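Local coordinates for protein purine nucleoside phosphorylase (Thermus thermophilus, PDB 1ODK) that probably catalyses the phosphorolysis of purine nucleosides, splitting the glycosidic bond to give a free base and ribose 1-phosphate, at residues B[26-37]-B[49-60]; B[106-116]-B[178-187]. All blocks are in the same frame, centred on the assembly; numbering follows the deposited sequence.

Contact 1. Residues B[26-37]-B[49-60]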
# COMPACT_ATOMS: atom_id res chain seq x y z
N ALA B 26 -3.54 -32.52 -19.41
CA ALA B 26 -2.15 -32.94 -19.58
C ALA B 26 -2.13 -34.35 -20.17
O ALA B 26 -1.39 -34.63 -21.12
CB ALA B 26 -1.44 -32.94 -18.23
N GLU B 27 -2.95 -35.23 -19.62
CA GLU B 27 -3.04 -36.61 -20.09
C GLU B 27 -3.47 -36.66 -21.55
O GLU B 27 -2.88 -37.38 -22.36
CB GLU B 27 -4.03 -37.40 -19.24
CG GLU B 27 -4.25 -38.83 -19.71
CD GLU B 27 -5.23 -39.58 -18.82
OE1 GLU B 27 -6.38 -39.11 -18.67
OE2 GLU B 27 -4.85 -40.63 -18.28
N TRP B 28 -4.49 -35.88 -21.89
CA TRP B 28 -5.00 -35.83 -23.25
C TRP B 28 -3.93 -35.36 -24.23
O TRP B 28 -3.79 -35.90 -25.33
CB TRP B 28 -6.21 -34.90 -23.34
CG TRP B 28 -6.71 -34.72 -24.73
CD1 TRP B 28 -7.50 -35.59 -25.43
CD2 TRP B 28 -6.42 -33.63 -25.61
NE1 TRP B 28 -7.73 -35.10 -26.70
CE2 TRP B 28 -7.07 -33.90 -26.83
CE3 TRP B 28 -5.67 -32.45 -25.49
CZ2 TRP B 28 -7.00 -33.04 -27.93
CZ3 TRP B 28 -5.60 -31.59 -26.58
CH2 TRP B 28 -6.26 -31.89 -27.78
N ILE B 29 -3.17 -34.34 -23.83
CA ILE B 29 -2.11 -33.80 -24.67
C ILE B 29 -1.03 -34.85 -24.93
O ILE B 29 -0.61 -35.07 -26.06
CB ILE B 29 -1.43 -32.57 -24.02
CG1 ILE B 29 -2.43 -31.41 -23.92
CG2 ILE B 29 -0.22 -32.15 -24.83
CD1 ILE B 29 -1.88 -30.24 -23.11
N ALA B 30 -0.57 -35.49 -23.86
CA ALA B 30 0.47 -36.49 -23.97
C ALA B 30 0.07 -37.64 -24.89
O ALA B 30 0.81 -38.01 -25.80
CB ALA B 30 0.83 -37.02 -22.59
N LYS B 31 -1.11 -38.20 -24.65
CA LYS B 31 -1.60 -39.32 -25.45
C LYS B 31 -1.95 -38.96 -26.89
O LYS B 31 -1.76 -39.76 -27.80
CB LYS B 31 -2.81 -39.95 -24.76
CG LYS B 31 -2.45 -40.72 -23.50
CD LYS B 31 -3.68 -41.19 -22.74
CE LYS B 31 -3.32 -42.29 -21.75
NZ LYS B 31 -2.16 -41.90 -20.89
N THR B 32 -2.45 -37.74 -27.09
CA THR B 32 -2.85 -37.28 -28.42
C THR B 32 -1.71 -36.80 -29.32
O THR B 32 -1.71 -37.09 -30.52
CB THR B 32 -3.89 -36.14 -28.31
OG1 THR B 32 -5.05 -36.62 -27.62
CG2 THR B 32 -4.30 -35.65 -29.68
N PHE B 33 -0.75 -36.09 -28.76
CA PHE B 33 0.35 -35.54 -29.55
C PHE B 33 1.73 -36.17 -29.43
O PHE B 33 2.55 -36.03 -30.33
CB PHE B 33 0.50 -34.04 -29.25
CG PHE B 33 -0.69 -33.21 -29.61
CD1 PHE B 33 -1.79 -33.13 -28.76
CD2 PHE B 33 -0.72 -32.50 -30.81
CE1 PHE B 33 -2.89 -32.35 -29.09
CE2 PHE B 33 -1.82 -31.71 -31.16
CZ PHE B 33 -2.91 -31.64 -30.29
N LEU B 34 2.00 -36.85 -28.33
CA LEU B 34 3.33 -37.42 -28.12
C LEU B 34 3.50 -38.89 -28.45
O LEU B 34 2.58 -39.69 -28.33
CB LEU B 34 3.77 -37.19 -26.68
CG LEU B 34 3.69 -35.76 -26.14
CD1 LEU B 34 4.19 -35.73 -24.71
CD2 LEU B 34 4.51 -34.82 -27.01
N GLN B 35 4.72 -39.24 -28.87
CA GLN B 35 5.08 -40.61 -29.17
C GLN B 35 5.77 -41.13 -27.91
O GLN B 35 6.51 -40.39 -27.25
CB GLN B 35 6.07 -40.67 -30.35
CG GLN B 35 5.55 -40.06 -31.64
CD GLN B 35 4.20 -40.63 -32.05
OE1 GLN B 35 4.04 -41.84 -32.19
NE2 GLN B 35 3.23 -39.75 -32.26
N ASN B 36 5.53 -42.40 -27.57
CA ASN B 36 6.13 -43.01 -26.38
C ASN B 36 5.93 -42.19 -25.10
O ASN B 36 6.87 -41.99 -24.33
CB ASN B 36 7.64 -43.20 -26.61
CG ASN B 36 7.95 -44.08 -27.80
OD1 ASN B 36 9.12 -44.25 -28.16
ND2 ASN B 36 6.93 -44.66 -28.41
N PRO B 37 4.69 -41.73 -24.83
CA PRO B 37 4.43 -40.95 -23.63
C PRO B 37 4.53 -41.78 -22.35
O PRO B 37 3.99 -42.89 -22.29
CB PRO B 37 2.99 -40.45 -23.83
CG PRO B 37 2.67 -40.75 -25.27
CD PRO B 37 3.44 -41.99 -25.57
N TYR B 49 4.07 -35.77 -17.88
CA TYR B 49 4.45 -36.75 -18.89
C TYR B 49 5.59 -36.24 -19.75
O TYR B 49 5.83 -35.04 -19.86
CB TYR B 49 3.28 -37.05 -19.83
CG TYR B 49 1.98 -37.38 -19.14
CD1 TYR B 49 1.21 -36.37 -18.54
CD2 TYR B 49 1.51 -38.69 -19.07
CE1 TYR B 49 0.03 -36.67 -17.89
CE2 TYR B 49 0.32 -39.00 -18.42
CZ TYR B 49 -0.42 -37.98 -17.83
OH TYR B 49 -1.59 -38.27 -17.18
N THR B 50 6.29 -37.18 -20.37
CA THR B 50 7.37 -36.85 -21.28
C THR B 50 7.26 -37.80 -22.46
O THR B 50 6.99 -39.00 -22.29
CB THR B 50 8.75 -37.00 -20.62
OG1 THR B 50 8.90 -36.01 -19.60
CG2 THR B 50 9.86 -36.82 -21.66
N GLY B 51 7.44 -37.26 -23.65
CA GLY B 51 7.35 -38.06 -24.85
C GLY B 51 8.13 -37.35 -25.93
O GLY B 51 8.88 -36.43 -25.64
N LEU B 52 7.96 -37.79 -27.17
CA LEU B 52 8.66 -37.16 -28.28
C LEU B 52 7.65 -36.55 -29.24
O LEU B 52 6.62 -37.14 -29.54
CB LEU B 52 9.52 -38.21 -29.02
CG LEU B 52 10.74 -38.73 -28.25
CD1 LEU B 52 11.31 -39.96 -28.92
CD2 LEU B 52 11.79 -37.64 -28.16
N TYR B 53 7.94 -35.33 -29.69
CA TYR B 53 7.07 -34.65 -30.64
C TYR B 53 7.91 -34.33 -31.86
O TYR B 53 8.82 -33.51 -31.80
CB TYR B 53 6.52 -33.35 -30.04
CG TYR B 53 5.62 -32.61 -30.99
CD1 TYR B 53 4.37 -33.12 -31.33
CD2 TYR B 53 6.02 -31.41 -31.58
CE1 TYR B 53 3.54 -32.46 -32.24
CE2 TYR B 53 5.20 -30.74 -32.49
CZ TYR B 53 3.97 -31.27 -32.81
OH TYR B 53 3.15 -30.62 -33.70
N LYS B 54 7.60 -34.98 -32.98
CA LYS B 54 8.35 -34.77 -34.21
C LYS B 54 9.84 -34.95 -33.94
O LYS B 54 10.68 -34.17 -34.41
CB LYS B 54 8.05 -33.38 -34.79
CG LYS B 54 6.60 -33.25 -35.23
CD LYS B 54 6.32 -31.92 -35.92
CE LYS B 54 4.90 -31.88 -36.46
NZ LYS B 54 4.60 -30.60 -37.16
N GLY B 55 10.15 -35.99 -33.16
CA GLY B 55 11.52 -36.33 -32.83
C GLY B 55 12.18 -35.54 -31.72
O GLY B 55 13.34 -35.81 -31.38
N VAL B 56 11.47 -34.57 -31.15
CA VAL B 56 12.04 -33.74 -30.10
C VAL B 56 11.39 -34.03 -28.75
O VAL B 56 10.17 -34.09 -28.65
CB VAL B 56 11.85 -32.24 -30.42
CG1 VAL B 56 12.47 -31.39 -29.32
CG2 VAL B 56 12.49 -31.92 -31.78
N PRO B 57 12.20 -34.21 -27.70
CA PRO B 57 11.62 -34.49 -26.38
C PRO B 57 10.76 -33.33 -25.89
O PRO B 57 11.15 -32.16 -25.98
CB PRO B 57 12.85 -34.71 -25.50
CG PRO B 57 13.89 -35.24 -26.47
CD PRO B 57 13.67 -34.33 -27.67
N VAL B 58 9.57 -33.65 -25.38
CA VAL B 58 8.65 -32.65 -24.86
C VAL B 58 7.94 -33.21 -23.62
O VAL B 58 7.47 -34.35 -23.62
CB VAL B 58 7.58 -32.25 -25.92
CG1 VAL B 58 6.51 -31.37 -25.28
CG2 VAL B 58 8.25 -31.51 -27.07
N SER B 59 7.88 -32.40 -22.57
CA SER B 59 7.19 -32.80 -21.35
C SER B 59 5.90 -31.99 -21.23
O SER B 59 5.79 -30.90 -21.78
CB SER B 59 8.07 -32.54 -20.12
OG SER B 59 9.17 -33.44 -20.08
N VAL B 60 4.92 -32.56 -20.54
CA VAL B 60 3.62 -31.91 -20.33
C VAL B 60 3.39 -32.05 -18.84
O VAL B 60 3.16 -33.16 -18.34
CB VAL B 60 2.50 -32.64 -21.11
CG1 VAL B 60 1.18 -31.91 -20.92
CG2 VAL B 60 2.86 -32.74 -22.58
O HOH W 1 -2.33 -40.70 -17.33

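Contact 2. Residues B[106-116]-B[178-187]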
# COMPACT_ATOMS: atom_id res chain seq x y z
N ALA B 106 -0.30 -14.41 -24.92
CA ALA B 106 -0.03 -13.45 -23.86
C ALA B 106 1.23 -12.61 -24.03
O ALA B 106 2.34 -13.11 -23.88
CB ALA B 106 -0.00 -14.17 -22.51
N GLN B 107 1.04 -11.33 -24.31
CA GLN B 107 2.16 -10.42 -24.48
C GLN B 107 2.69 -10.02 -23.11
O GLN B 107 3.86 -9.67 -22.94
CB GLN B 107 1.71 -9.17 -25.26
CG GLN B 107 2.71 -8.03 -25.21
CD GLN B 107 2.22 -6.80 -25.96
OE1 GLN B 107 1.02 -6.51 -25.98
NE2 GLN B 107 3.15 -6.06 -26.57
N GLY B 108 1.81 -10.09 -22.11
CA GLY B 108 2.18 -9.76 -20.75
C GLY B 108 1.05 -10.15 -19.83
O GLY B 108 -0.03 -10.51 -20.30
N ALA B 109 1.28 -10.09 -18.52
CA ALA B 109 0.24 -10.45 -17.57
C ALA B 109 0.17 -9.47 -16.40
O ALA B 109 1.15 -9.30 -15.68
CB ALA B 109 0.49 -11.86 -17.04
N VAL B 110 -0.97 -8.81 -16.24
CA VAL B 110 -1.14 -7.87 -15.14
C VAL B 110 -1.08 -8.72 -13.87
O VAL B 110 -1.84 -9.67 -13.72
CB VAL B 110 -2.50 -7.14 -15.23
CG1 VAL B 110 -2.74 -6.29 -13.98
CG2 VAL B 110 -2.52 -6.25 -16.46
N PRO B 111 -0.15 -8.40 -12.95
CA PRO B 111 -0.03 -9.18 -11.72
C PRO B 111 -1.00 -8.83 -10.60
O PRO B 111 -0.68 -8.04 -9.72
CB PRO B 111 1.42 -8.96 -11.33
CG PRO B 111 1.62 -7.51 -11.69
CD PRO B 111 0.90 -7.36 -13.03
N LEU B 112 -2.19 -9.44 -10.64
CA LEU B 112 -3.19 -9.20 -9.60
C LEU B 112 -3.13 -10.31 -8.56
O LEU B 112 -4.05 -10.48 -7.76
CB LEU B 112 -4.59 -9.17 -10.22
CG LEU B 112 -4.86 -8.12 -11.30
CD1 LEU B 112 -6.32 -8.21 -11.73
CD2 LEU B 112 -4.54 -6.73 -10.78
N ASP B 113 -2.02 -11.05 -8.57
CA ASP B 113 -1.83 -12.18 -7.66
C ASP B 113 -0.82 -11.92 -6.54
O ASP B 113 0.09 -11.10 -6.68
CB ASP B 113 -1.36 -13.39 -8.46
CG ASP B 113 0.05 -13.24 -8.96
OD1 ASP B 113 0.91 -14.06 -8.56
OD2 ASP B 113 0.32 -12.29 -9.74
N GLY B 114 -0.96 -12.66 -5.44
CA GLY B 114 -0.06 -12.49 -4.31
C GLY B 114 1.26 -13.24 -4.39
O GLY B 114 2.18 -12.97 -3.62
N THR B 115 1.36 -14.19 -5.31
CA THR B 115 2.60 -14.94 -5.45
C THR B 115 3.69 -14.05 -6.03
O THR B 115 4.80 -14.00 -5.51
CB THR B 115 2.41 -16.19 -6.35
OG1 THR B 115 1.42 -17.05 -5.76
CG2 THR B 115 3.72 -16.97 -6.47
N THR B 116 3.38 -13.34 -7.11
CA THR B 116 4.39 -12.45 -7.68
C THR B 116 4.70 -11.38 -6.65
O THR B 116 5.86 -10.99 -6.46
CB THR B 116 3.91 -11.79 -8.98
OG1 THR B 116 2.72 -11.03 -8.72
CG2 THR B 116 3.61 -12.85 -10.05
N PHE B 178 -8.96 -12.91 -18.27
CA PHE B 178 -8.41 -13.23 -16.96
C PHE B 178 -8.07 -14.72 -16.85
O PHE B 178 -8.81 -15.57 -17.32
CB PHE B 178 -9.41 -12.91 -15.84
CG PHE B 178 -9.61 -11.45 -15.60
CD1 PHE B 178 -10.29 -10.66 -16.53
CD2 PHE B 178 -9.11 -10.85 -14.45
CE1 PHE B 178 -10.47 -9.30 -16.31
CE2 PHE B 178 -9.29 -9.49 -14.22
CZ PHE B 178 -9.97 -8.71 -15.16
N GLU B 179 -6.93 -15.01 -16.23
CA GLU B 179 -6.53 -16.39 -16.00
C GLU B 179 -5.84 -16.38 -14.63
O GLU B 179 -5.93 -15.37 -13.92
CB GLU B 179 -5.63 -16.91 -17.13
CG GLU B 179 -4.51 -16.00 -17.56
CD GLU B 179 -3.32 -16.12 -16.66
OE1 GLU B 179 -2.70 -17.21 -16.63
OE2 GLU B 179 -3.00 -15.13 -15.98
N MET B 180 -5.16 -17.45 -14.24
CA MET B 180 -4.59 -17.46 -12.89
C MET B 180 -3.18 -18.02 -12.75
O MET B 180 -2.83 -18.55 -11.69
CB MET B 180 -5.53 -18.25 -11.97
CG MET B 180 -6.97 -17.74 -11.95
SD MET B 180 -8.12 -18.85 -11.07
CE MET B 180 -7.52 -18.64 -9.39
N GLU B 181 -2.35 -17.91 -13.78
CA GLU B 181 -1.01 -18.48 -13.68
C GLU B 181 0.12 -17.73 -14.37
O GLU B 181 1.27 -17.75 -13.90
CB GLU B 181 -1.03 -19.92 -14.23
CG GLU B 181 -1.86 -20.92 -13.42
CD GLU B 181 -3.35 -20.86 -13.70
OE1 GLU B 181 -4.10 -21.53 -12.95
OE2 GLU B 181 -3.79 -20.17 -14.65
N ALA B 182 -0.19 -17.07 -15.47
CA ALA B 182 0.80 -16.37 -16.28
C ALA B 182 1.80 -15.45 -15.58
O ALA B 182 3.00 -15.55 -15.82
CB ALA B 182 0.10 -15.61 -17.40
N SER B 183 1.32 -14.53 -14.75
CA SER B 183 2.22 -13.60 -14.07
C SER B 183 3.39 -14.28 -13.36
O SER B 183 4.55 -13.88 -13.54
CB SER B 183 1.43 -12.75 -13.07
OG SER B 183 0.89 -13.56 -12.05
N ALA B 184 3.11 -15.32 -12.58
CA ALA B 184 4.17 -16.03 -11.84
C ALA B 184 5.15 -16.75 -12.76
O ALA B 184 6.35 -16.75 -12.53
CB ALA B 184 3.55 -17.03 -10.84
N LEU B 185 4.62 -17.37 -13.81
CA LEU B 185 5.47 -18.07 -14.76
C LEU B 185 6.44 -17.08 -15.40
O LEU B 185 7.65 -17.33 -15.47
CB LEU B 185 4.62 -18.72 -15.85
CG LEU B 185 5.34 -19.38 -17.02
CD1 LEU B 185 6.14 -20.59 -16.55
CD2 LEU B 185 4.31 -19.78 -18.07
N PHE B 186 5.91 -15.95 -15.85
CA PHE B 186 6.72 -14.92 -16.50
C PHE B 186 7.80 -14.40 -15.55
O PHE B 186 8.96 -14.29 -15.93
CB PHE B 186 5.82 -13.77 -16.97
CG PHE B 186 4.92 -14.12 -18.14
CD1 PHE B 186 3.91 -13.25 -18.54
CD2 PHE B 186 5.10 -15.32 -18.84
CE1 PHE B 186 3.08 -13.57 -19.62
CE2 PHE B 186 4.28 -15.64 -19.91
CZ PHE B 186 3.27 -14.77 -20.31
N LEU B 187 7.41 -14.09 -14.32
CA LEU B 187 8.35 -13.60 -13.32
C LEU B 187 9.45 -14.63 -13.08
O LEU B 187 10.64 -14.30 -13.11
CB LEU B 187 7.63 -13.32 -11.99
CG LEU B 187 8.54 -12.92 -10.82
CD1 LEU B 187 9.26 -11.63 -11.16
CD2 LEU B 187 7.72 -12.77 -9.54

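Contact 1. Residues B[26-37]-B[49-60]
Gln35 and Leu52 form a hydrogen-bonded antiparallel pair. Gln35 N donates to Leu52 O at 2.9 Å, and Leu52 N returns a bond to Gln35 O at 3.0 Å. One water bridges the far end of the contact, giving a proton to Glu27 OE2 and lying 2.5 Å from Tyr49 OH. Tyr49 runs obliquely past the helix, with Tyr49 CG 3.7 Å from Ala30 CB and its hydroxyl beside Glu27 CB. Leu34 wedges between the helix end and the hairpin. With CG beside the backbone N (chi1 -52°), the two methyls of Leu34 part: Leu34 CD2 packs on Tyr53 CB at 3.9 Å, while CD1 meets Val60 CG2. Val60 CG2 also touches Ile29 CG2 at 3.9 Å, and its CG1 lies against Ala26. Gly51 CA passes 3.4 Å from Gln35 O; a side chain there would probably collide with Leu34 CB and Gln35 O. The contact sets helix 23-33 against the hairpin of strands 48-53 and 56-61, joined by a type I' turn. Strand 16-20 flanks the hairpin beyond Val60, and helix 214-233 packs on Phe33 and Tyr53, whose hydroxyl bonds Glu230.

Contact 2. Residues B[106-116]-B[178-187]
Asp113 OD2 is gripped by two hydroxyls, one from each segment. Ser183 OG donates to Asp113 OD2 at 2.7 Å, and Thr116 OG1 donates to the same oxygen at 2.9 Å. The two arrive from opposite faces of the carboxylate plane, and Ser183 OG stands well above it, 65° out. The other oxygen, Asp113 OD1, caps helix 114-120 by accepting from Thr116 N at 3.0 Å, and it also bonds Thr67. Asp113 CG sits between its backbone N and carbonyl carbon (chi1 71°), which turns the carboxylate back over the first turn of the helix. These bonds fix the rotation of the group. An alanine here would remove the carboxylate and is likely to leave the hydroxyls of Ser183 and Thr116 without their shared acceptor and the helix start without its cap.

Apolar packing surrounds this polar knot. Thr116 CG2 turns toward Ser183 and Ala184, while Leu187 CD2 lies 3.8 Å from Thr116 CA. On strand 108-112, Ala109 CB sits against the first turn of helix 182-192, 3.8 Å from Ala182 CB. Phe186 comes in edge first: Ala106 CB meets Phe186 CZ at 4.0 Å in the ring plane, and Gly108 C lies at the same edge. Leu112 passes at a slant to Phe178, Leu112 CD1 lying 4.1 Å from Phe178 CE2.

Pro111 and Leu112 also pack on a second subunit. Glu179 and Glu181 pair with Arg87, and Glu179 OE1 accepts from both Glu181 N and Ala182 N. The Glu-Met-Glu sequence at 179-181, which leads into helix 182-192, is familiar from nucleoside phosphorylases of this superfamily, where its Met and second Glu line the ribose site; the same is probable here.

In the fold
From the N terminus, strand 16-20 leads into helix 23-33. Contact 1 then closes a short loop, with eleven residues between segments 26-37 and 49-60, and holds the helix against its own hairpin near the edge of the fold. Contact 2 opens only after that loop is complete, so the two follow in series, and they neither nest nor cross. It spans a much longer excursion, 61 residues, and joins strand 108-112 and the start of helix 114-120 to helix 182-192. The centres of contact 1 and contact 2 lie about 26 Å apart, on opposite sides of the chain's centre. Both contacts reach the same mixed sheet. Contact 2 also adjoins neighbouring subunits, whereas no other chain of the assembly touches contact 1.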